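Side-chain contacts in short afifavidin (Afifella pfennigii, PDB 6HDT), which binds biotin tightly in a non-covalent complex, and also 2-iminobiotin, although its biological role is still obscure: residues F14-P17 / S22-N25; S29-V34 / V100-D105. All blocks are in the same frame, centred on the assembly; numbering follows the deposited sequence. Where two conformers were deposited one is given.

Overall arrangement
From the N terminus, helix 7-14 runs into a loop that leads to the first strand of an eight-stranded antiparallel barrel. Contact 1 closes this short N-terminal loop, setting 14-17 beside a tryptophan of strand 20-24. The chain then turns into strand 30-35, where contact 2 begins; it closes a much longer loop of 65 residues, 40 of them in strands, on reaching 99-110. The two neither nest nor cross but follow in series, their centres about 6 Å apart. A probable backbone hydrogen bond, Trp23 N to Met31 O at 2.8 Å, joins them through neighbouring strands. Together they tie the helix end, the first two strands and the seventh through the barrel interior.

Contact 1: F14-P17 / S22-N25; sequences FGVP and SWVN
The helix-to-strand connection that enters an avidin-type barrel illustrates how a helix end can be seated on a strand: the exit of helix 7-14 brings Phe14 and Val16 against the CZ2-CH2 side of the indole of Trp23 from strand 20-24. All three residues are buried, and the contact is wholly apolar. Phe14 swings its CG opposite the backbone N (chi1 -168°), which carries the ring toward Trp23. Its CE2 lies 4.1 Å from Trp23 CZ2, and that tryptophan carbon sits at the edge of the phenylalanine ring, near its plane. Val16 adds one methyl: CG1 sits 3.7 Å from Trp23 CZ2 and 3.8 Å from Trp23 CH2, straddling that bond of the six-membered ring. The residue between them, Gly15, takes the positive phi of 121° that a Schellman motif requires at its C-prime position, with Val16 N hydrogen-bonded to Ala11 O and Gly15 N to Glu12 O; the chain thus turns out of the helix and Val16 can reach the same indole as Phe14. On the five-membered ring of that indole, NE1 is hydrogen-bonded to Ser21 OG. With an alanine at Trp23, Phe14 CE2 and Val16 CG1 would probably lose their shared partner, and a gap would open between the helix end and strand 20-24. The arrangement is a Schellman-terminated helix packed against the interior of an antiparallel beta barrel.

Contact 2: S29-V34 / V100-D105; sequences STMTLV and VTIVTD. With BTN (biotin), chain E.
Ser29 touches biotin, while Met31 and Leu33 further along the same segment meet Ile102 across the barrel. At the start, Ser29 OG gives a hydrogen bond to biotin O3 over 2.7 Å; its chi1 of -59° holds OG on the side of the backbone N, and the same oxygen is also hydrogen-bonded to Asn48 N. Asn25 ND2 hydrogen-bonds to the same ureido oxygen, and Tyr45 OH also hydrogen-bonds to biotin, probably at this oxygen as in other avidins. Next, Met31 points into the barrel, its chain extended beyond CG (chi2 172°), so that the terminal methyl CE comes within 4.0 Å of Ile102 CD1, tip to tip. Two residues on, Leu33 again faces inward and offers CD1 to the same isoleucine methyl at 4.2 Å. Ile102 therefore meets both with a single atom, reaching from strand 99-110 across the barrel. Trp23 packs on Leu33 and Ile102, and Phe125 on Met31. The chemistry divides along the strand: a directional bond recognises the ligand at one end, and apolar methyl contacts, with no directional bond between the two segments, join them in the barrel interior beyond it.

Contact 1: F14-P17 / S22-N25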
ATOM      1  N   PHE A  14      -5.622 -14.946  -6.497  1.00 21.18           N
ATOM      2  CA  PHE A  14      -6.508 -13.908  -5.974  1.00 18.01           C
ATOM      3  C   PHE A  14      -7.997 -14.235  -6.163  1.00 21.42           C
ATOM      4  O   PHE A  14      -8.811 -13.845  -5.348  1.00 26.11           O
ATOM      5  CB  PHE A  14      -6.127 -12.559  -6.560  1.00 18.98           C
ATOM      6  CG  PHE A  14      -6.773 -11.400  -5.878  1.00 18.85           C
ATOM      7  CD1 PHE A  14      -6.430 -11.045  -4.568  1.00 16.27           C
ATOM      8  CD2 PHE A  14      -7.724 -10.646  -6.544  1.00 17.99           C
ATOM      9  CE1 PHE A  14      -7.020  -9.949  -3.979  1.00 22.87           C
ATOM     10  CE2 PHE A  14      -8.306  -9.531  -5.953  1.00 23.06           C
ATOM     11  CZ  PHE A  14      -7.960  -9.194  -4.675  1.00 19.44           C
ATOM     12  N   GLY A  15      -8.324 -14.973  -7.223  1.00 23.21           N
ATOM     13  CA  GLY A  15      -9.681 -15.432  -7.503  1.00 24.30           C
ATOM     14  C   GLY A  15     -10.229 -14.953  -8.849  1.00 22.50           C
ATOM     15  O   GLY A  15     -11.406 -15.076  -9.118  1.00 26.38           O
ATOM     16  N   VAL A  16      -9.391 -14.399  -9.711  1.00 19.82           N
ATOM     17  CA  VAL A  16      -9.877 -13.916 -10.995  1.00 20.68           C
ATOM     18  C   VAL A  16      -9.186 -14.690 -12.118  1.00 24.18           C
ATOM     19  O   VAL A  16      -8.042 -15.139 -11.970  1.00 33.41           O
ATOM     20  CB  VAL A  16      -9.714 -12.380 -11.122  1.00 21.26           C
ATOM     21  CG1 VAL A  16     -10.530 -11.695 -10.024  1.00 20.12           C
ATOM     22  CG2 VAL A  16      -8.277 -11.937 -11.033  1.00 22.88           C
ATOM     23  N   PRO A  17      -9.877 -14.864 -13.252  1.00 35.15           N
ATOM     24  CA  PRO A  17      -9.307 -15.738 -14.259  1.00 36.37           C
ATOM     25  C   PRO A  17      -8.277 -15.054 -15.162  1.00 30.02           C
ATOM     26  O   PRO A  17      -7.607 -15.735 -15.921  1.00 39.13           O
ATOM     27  CB  PRO A  17     -10.550 -16.190 -15.043  1.00 39.36           C
ATOM     28  CG  PRO A  17     -11.503 -15.032 -14.940  1.00 37.37           C
ATOM     29  CD  PRO A  17     -11.133 -14.237 -13.713  1.00 32.03           C
ATOM     30  N   SER A  22     -11.337  -5.597 -13.767  1.00 18.60           N
ATOM     31  CA  SER A  22     -11.882  -4.292 -13.428  0.50 19.02           C
ATOM     32  C   SER A  22     -12.949  -4.383 -12.351  1.00 18.35           C
ATOM     33  O   SER A  22     -13.700  -5.370 -12.222  1.00 21.16           O
ATOM     34  CB  SER A  22     -12.348  -3.495 -14.657  0.50 21.27           C
ATOM     35  OG  SER A  22     -13.424  -4.120 -15.314  0.50 26.95           O
ATOM     36  N   TRP A  23     -12.963  -3.339 -11.551  1.00 17.70           N
ATOM     37  CA  TRP A  23     -13.661  -3.303 -10.298  1.00 18.11           C
ATOM     38  C   TRP A  23     -14.367  -1.972 -10.092  1.00 17.98           C
ATOM     39  O   TRP A  23     -13.917  -0.945 -10.600  1.00 21.27           O
ATOM     40  CB  TRP A  23     -12.651  -3.509  -9.150  1.00 18.15           C
ATOM     41  CG  TRP A  23     -11.772  -4.695  -9.317  1.00 18.61           C
ATOM     42  CD1 TRP A  23     -10.647  -4.759 -10.059  1.00 20.19           C
ATOM     43  CD2 TRP A  23     -11.975  -6.018  -8.762  1.00 17.32           C
ATOM     44  NE1 TRP A  23     -10.106  -6.021  -9.987  1.00 20.93           N
ATOM     45  CE2 TRP A  23     -10.905  -6.814  -9.204  1.00 18.89           C
ATOM     46  CE3 TRP A  23     -12.936  -6.588  -7.920  1.00 18.00           C
ATOM     47  CZ2 TRP A  23     -10.777  -8.167  -8.859  1.00 21.45           C
ATOM     48  CZ3 TRP A  23     -12.803  -7.943  -7.578  1.00 19.83           C
ATOM     49  CH2 TRP A  23     -11.738  -8.704  -8.042  1.00 19.79           C
ATOM     50  N   VAL A  24     -15.417  -2.021  -9.272  1.00 19.15           N
ATOM     51  CA  VAL A  24     -16.191  -0.878  -8.816  1.00 19.21           C
ATOM     52  C   VAL A  24     -16.458  -0.989  -7.306  1.00 20.04           C
ATOM     53  O   VAL A  24     -16.732  -2.067  -6.757  1.00 20.02           O
ATOM     54  CB  VAL A  24     -17.500  -0.691  -9.610  1.00 19.13           C
ATOM     55  CG1 VAL A  24     -18.511  -1.787  -9.302  1.00 20.67           C
ATOM     56  CG2 VAL A  24     -18.134   0.643  -9.310  1.00 23.31           C
ATOM     57  N   ASN A  25     -16.311   0.125  -6.598  1.00 21.83           N
ATOM     58  CA  ASN A  25     -16.672   0.110  -5.187  1.00 20.72           C
ATOM     59  C   ASN A  25     -18.082   0.668  -4.957  1.00 19.94           C
ATOM     60  O   ASN A  25     -18.793   0.977  -5.910  1.00 27.24           O
ATOM     61  CB  ASN A  25     -15.589   0.733  -4.303  1.00 19.79           C
ATOM     62  CG  ASN A  25     -15.598   2.235  -4.334  1.00 19.67           C
ATOM     63  OD1 ASN A  25     -16.552   2.844  -4.775  1.00 20.65           O
ATOM     64  ND2 ASN A  25     -14.526   2.841  -3.846  1.00 21.38           N
TER

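Contact 2: S29-V34 / V100-D105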
ATOM      1  N   SER A  29     -16.460   4.380  -7.477  1.00 17.35           N
ATOM      2  CA  SER A  29     -15.061   4.496  -7.915  1.00 17.37           C
ATOM      3  C   SER A  29     -14.723   3.183  -8.630  1.00 18.06           C
ATOM      4  O   SER A  29     -15.298   2.115  -8.329  1.00 22.74           O
ATOM      5  CB  SER A  29     -14.097   4.818  -6.773  1.00 19.27           C
ATOM      6  OG  SER A  29     -14.473   6.053  -6.167  1.00 19.73           O
ATOM      7  N   THR A  30     -13.872   3.302  -9.638  1.00 20.63           N
ATOM      8  CA  THR A  30     -13.455   2.150 -10.415  1.00 21.20           C
ATOM      9  C   THR A  30     -11.942   2.015 -10.373  1.00 20.10           C
ATOM     10  O   THR A  30     -11.154   3.009 -10.203  1.00 19.13           O
ATOM     11  CB  THR A  30     -13.931   2.230 -11.887  1.00 25.98           C
ATOM     12  OG1 THR A  30     -13.544   3.475 -12.468  1.00 27.74           O
ATOM     13  CG2 THR A  30     -15.454   2.103 -11.974  1.00 28.25           C
ATOM     14  N   MET A  31     -11.511   0.785 -10.557  1.00 19.88           N
ATOM     15  CA  MET A  31     -10.107   0.550 -10.745  1.00 17.87           C
ATOM     16  C   MET A  31      -9.907  -0.654 -11.615  1.00 17.82           C
ATOM     17  O   MET A  31     -10.765  -1.551 -11.672  1.00 20.41           O
ATOM     18  CB  MET A  31      -9.417   0.394  -9.393  1.00 17.67           C
ATOM     19  CG  MET A  31      -9.808  -0.850  -8.623  1.00 18.08           C
ATOM     20  SD  MET A  31      -8.820  -1.115  -7.135  1.00 20.28           S
ATOM     21  CE  MET A  31      -9.638  -2.632  -6.631  1.00 19.23           C
ATOM     22  N   THR A  32      -8.743  -0.691 -12.239  1.00 18.02           N
ATOM     23  CA  THR A  32      -8.296  -1.881 -12.912  1.00 17.69           C
ATOM     24  C   THR A  32      -7.014  -2.370 -12.245  1.00 18.87           C
ATOM     25  O   THR A  32      -6.117  -1.592 -11.931  1.00 23.33           O
ATOM     26  CB  THR A  32      -8.108  -1.649 -14.432  1.00 21.72           C
ATOM     27  OG1 THR A  32      -9.360  -1.327 -15.042  1.00 22.05           O
ATOM     28  CG2 THR A  32      -7.509  -2.872 -15.102  1.00 21.24           C
ATOM     29  N   LEU A  33      -6.945  -3.678 -12.030  1.00 17.68           N
ATOM     30  CA  LEU A  33      -5.798  -4.327 -11.419  1.00 19.66           C
ATOM     31  C   LEU A  33      -5.106  -5.208 -12.426  1.00 19.41           C
ATOM     32  O   LEU A  33      -5.736  -6.009 -13.138  1.00 20.54           O
ATOM     33  CB  LEU A  33      -6.211  -5.189 -10.212  1.00 18.72           C
ATOM     34  CG  LEU A  33      -6.837  -4.446  -9.032  1.00 19.97           C
ATOM     35  CD1 LEU A  33      -7.222  -5.435  -7.957  1.00 22.66           C
ATOM     36  CD2 LEU A  33      -5.887  -3.398  -8.484  1.00 20.68           C
ATOM     37  N   VAL A  34      -3.799  -5.096 -12.441  1.00 16.44           N
ATOM     38  CA  VAL A  34      -2.945  -5.919 -13.288  1.00 19.13           C
ATOM     39  C   VAL A  34      -1.934  -6.627 -12.404  1.00 18.67           C
ATOM     40  O   VAL A  34      -1.124  -5.994 -11.721  1.00 19.50           O
ATOM     41  CB  VAL A  34      -2.216  -5.087 -14.374  1.00 19.73           C
ATOM     42  CG1 VAL A  34      -1.587  -6.005 -15.398  1.00 20.47           C
ATOM     43  CG2 VAL A  34      -3.175  -4.134 -15.067  1.00 24.66           C
ATOM     44  N   VAL A 100     -16.731 -12.052  -7.637  1.00 24.07           N
ATOM     45  CA  VAL A 100     -15.618 -11.810  -6.733  1.00 24.87           C
ATOM     46  C   VAL A 100     -15.820 -10.438  -6.067  1.00 20.22           C
ATOM     47  O   VAL A 100     -16.184  -9.458  -6.710  1.00 22.58           O
ATOM     48  CB  VAL A 100     -14.253 -11.862  -7.464  1.00 25.07           C
ATOM     49  CG1 VAL A 100     -13.079 -11.717  -6.491  1.00 20.45           C
ATOM     50  CG2 VAL A 100     -14.131 -13.166  -8.266  1.00 27.85           C
ATOM     51  N   THR A 101     -15.563 -10.411  -4.766  1.00 20.11           N
ATOM     52  CA  THR A 101     -15.588  -9.209  -3.950  1.00 20.91           C
ATOM     53  C   THR A 101     -14.248  -9.010  -3.253  1.00 20.59           C
ATOM     54  O   THR A 101     -13.654  -9.943  -2.757  1.00 22.97           O
ATOM     55  CB  THR A 101     -16.700  -9.339  -2.879  1.00 25.16           C
ATOM     56  OG1 THR A 101     -17.949  -9.520  -3.544  1.00 28.28           O
ATOM     57  CG2 THR A 101     -16.795  -8.092  -2.017  1.00 23.59           C
ATOM     58  N   ILE A 102     -13.786  -7.762  -3.193  1.00 16.23           N
ATOM     59  CA  ILE A 102     -12.646  -7.408  -2.354  1.00 18.48           C
ATOM     60  C   ILE A 102     -13.136  -6.527  -1.209  1.00 16.81           C
ATOM     61  O   ILE A 102     -13.663  -5.441  -1.444  1.00 20.70           O
ATOM     62  CB  ILE A 102     -11.542  -6.613  -3.079  1.00 18.78           C
ATOM     63  CG1 ILE A 102     -11.239  -7.179  -4.480  1.00 20.60           C
ATOM     64  CG2 ILE A 102     -10.286  -6.600  -2.213  1.00 16.52           C
ATOM     65  CD1 ILE A 102     -10.314  -6.304  -5.300  1.00 19.06           C
ATOM     66  N   VAL A 103     -12.922  -6.986   0.018  1.00 16.97           N
ATOM     67  CA  VAL A 103     -13.264  -6.265   1.227  1.00 17.62           C
ATOM     68  C   VAL A 103     -11.973  -5.584   1.660  1.00 16.94           C
ATOM     69  O   VAL A 103     -10.992  -6.269   1.937  1.00 18.05           O
ATOM     70  CB  VAL A 103     -13.747  -7.237   2.322  1.00 19.40           C
ATOM     71  CG1 VAL A 103     -13.982  -6.500   3.628  1.00 22.62           C
ATOM     72  CG2 VAL A 103     -15.029  -7.966   1.889  1.00 22.79           C
ATOM     73  N   THR A 104     -11.981  -4.244   1.707  1.00 17.33           N
ATOM     74  CA  THR A 104     -10.791  -3.508   2.071  1.00 15.72           C
ATOM     75  C   THR A 104     -11.066  -2.477   3.137  1.00 16.44           C
ATOM     76  O   THR A 104     -12.195  -2.006   3.293  1.00 17.08           O
ATOM     77  CB  THR A 104     -10.194  -2.746   0.851  1.00 19.84           C
ATOM     78  OG1 THR A 104     -11.021  -1.613   0.521  1.00 20.45           O
ATOM     79  CG2 THR A 104     -10.035  -3.647  -0.342  1.00 20.43           C
ATOM     80  N   ASP A 105      -9.991  -2.113   3.833  1.00 14.60           N
ATOM     81  CA  ASP A 105      -9.933  -0.903   4.668  1.00 14.80           C
ATOM     82  C   ASP A 105      -8.868   0.008   4.074  1.00 14.85           C
ATOM     83  O   ASP A 105      -7.923  -0.448   3.448  1.00 15.36           O
ATOM     84  CB  ASP A 105      -9.540  -1.229   6.120  1.00 15.41           C
ATOM     85  CG  ASP A 105     -10.621  -1.993   6.890  1.00 17.80           C
ATOM     86  OD1 ASP A 105     -11.805  -1.898   6.512  1.00 20.92           O
ATOM     87  OD2 ASP A 105     -10.285  -2.611   7.929  1.00 25.01           O
TER
HETATM   88  C11 BTN E 201      -8.351  13.429  -1.966  1.00 23.01           C
HETATM   89  O11 BTN E 201      -7.445  13.772  -1.183  1.00 25.42           O
HETATM   90  O12 BTN E 201      -9.531  13.833  -1.834  1.00 20.06           O
HETATM   91  C10 BTN E 201      -7.977  12.477  -3.089  1.00 21.42           C
HETATM   92  C9  BTN E 201      -9.108  11.520  -3.461  1.00 21.76           C
HETATM   93  C8  BTN E 201      -9.369  10.475  -2.374  1.00 20.34           C
HETATM   94  C7  BTN E 201     -10.558   9.562  -2.667  1.00 21.27           C
HETATM   95  C2  BTN E 201     -10.719   8.554  -1.534  1.00 18.21           C
HETATM   96  S1  BTN E 201      -9.525   7.228  -1.519  1.00 17.34           S
HETATM   97  C6  BTN E 201     -10.498   6.290  -0.377  1.00 16.12           C
HETATM   98  C5  BTN E 201     -11.939   6.524  -0.794  1.00 16.64           C
HETATM   99  N1  BTN E 201     -12.396   5.568  -1.763  1.00 17.97           N
HETATM  100  C3  BTN E 201     -12.688   6.057  -2.966  1.00 15.79           C
HETATM  101  O3  BTN E 201     -13.126   5.381  -3.914  1.00 17.87           O
HETATM  102  N2  BTN E 201     -12.432   7.391  -2.945  1.00 16.19           N
HETATM  103  C4  BTN E 201     -12.057   7.820  -1.606  1.00 15.39           C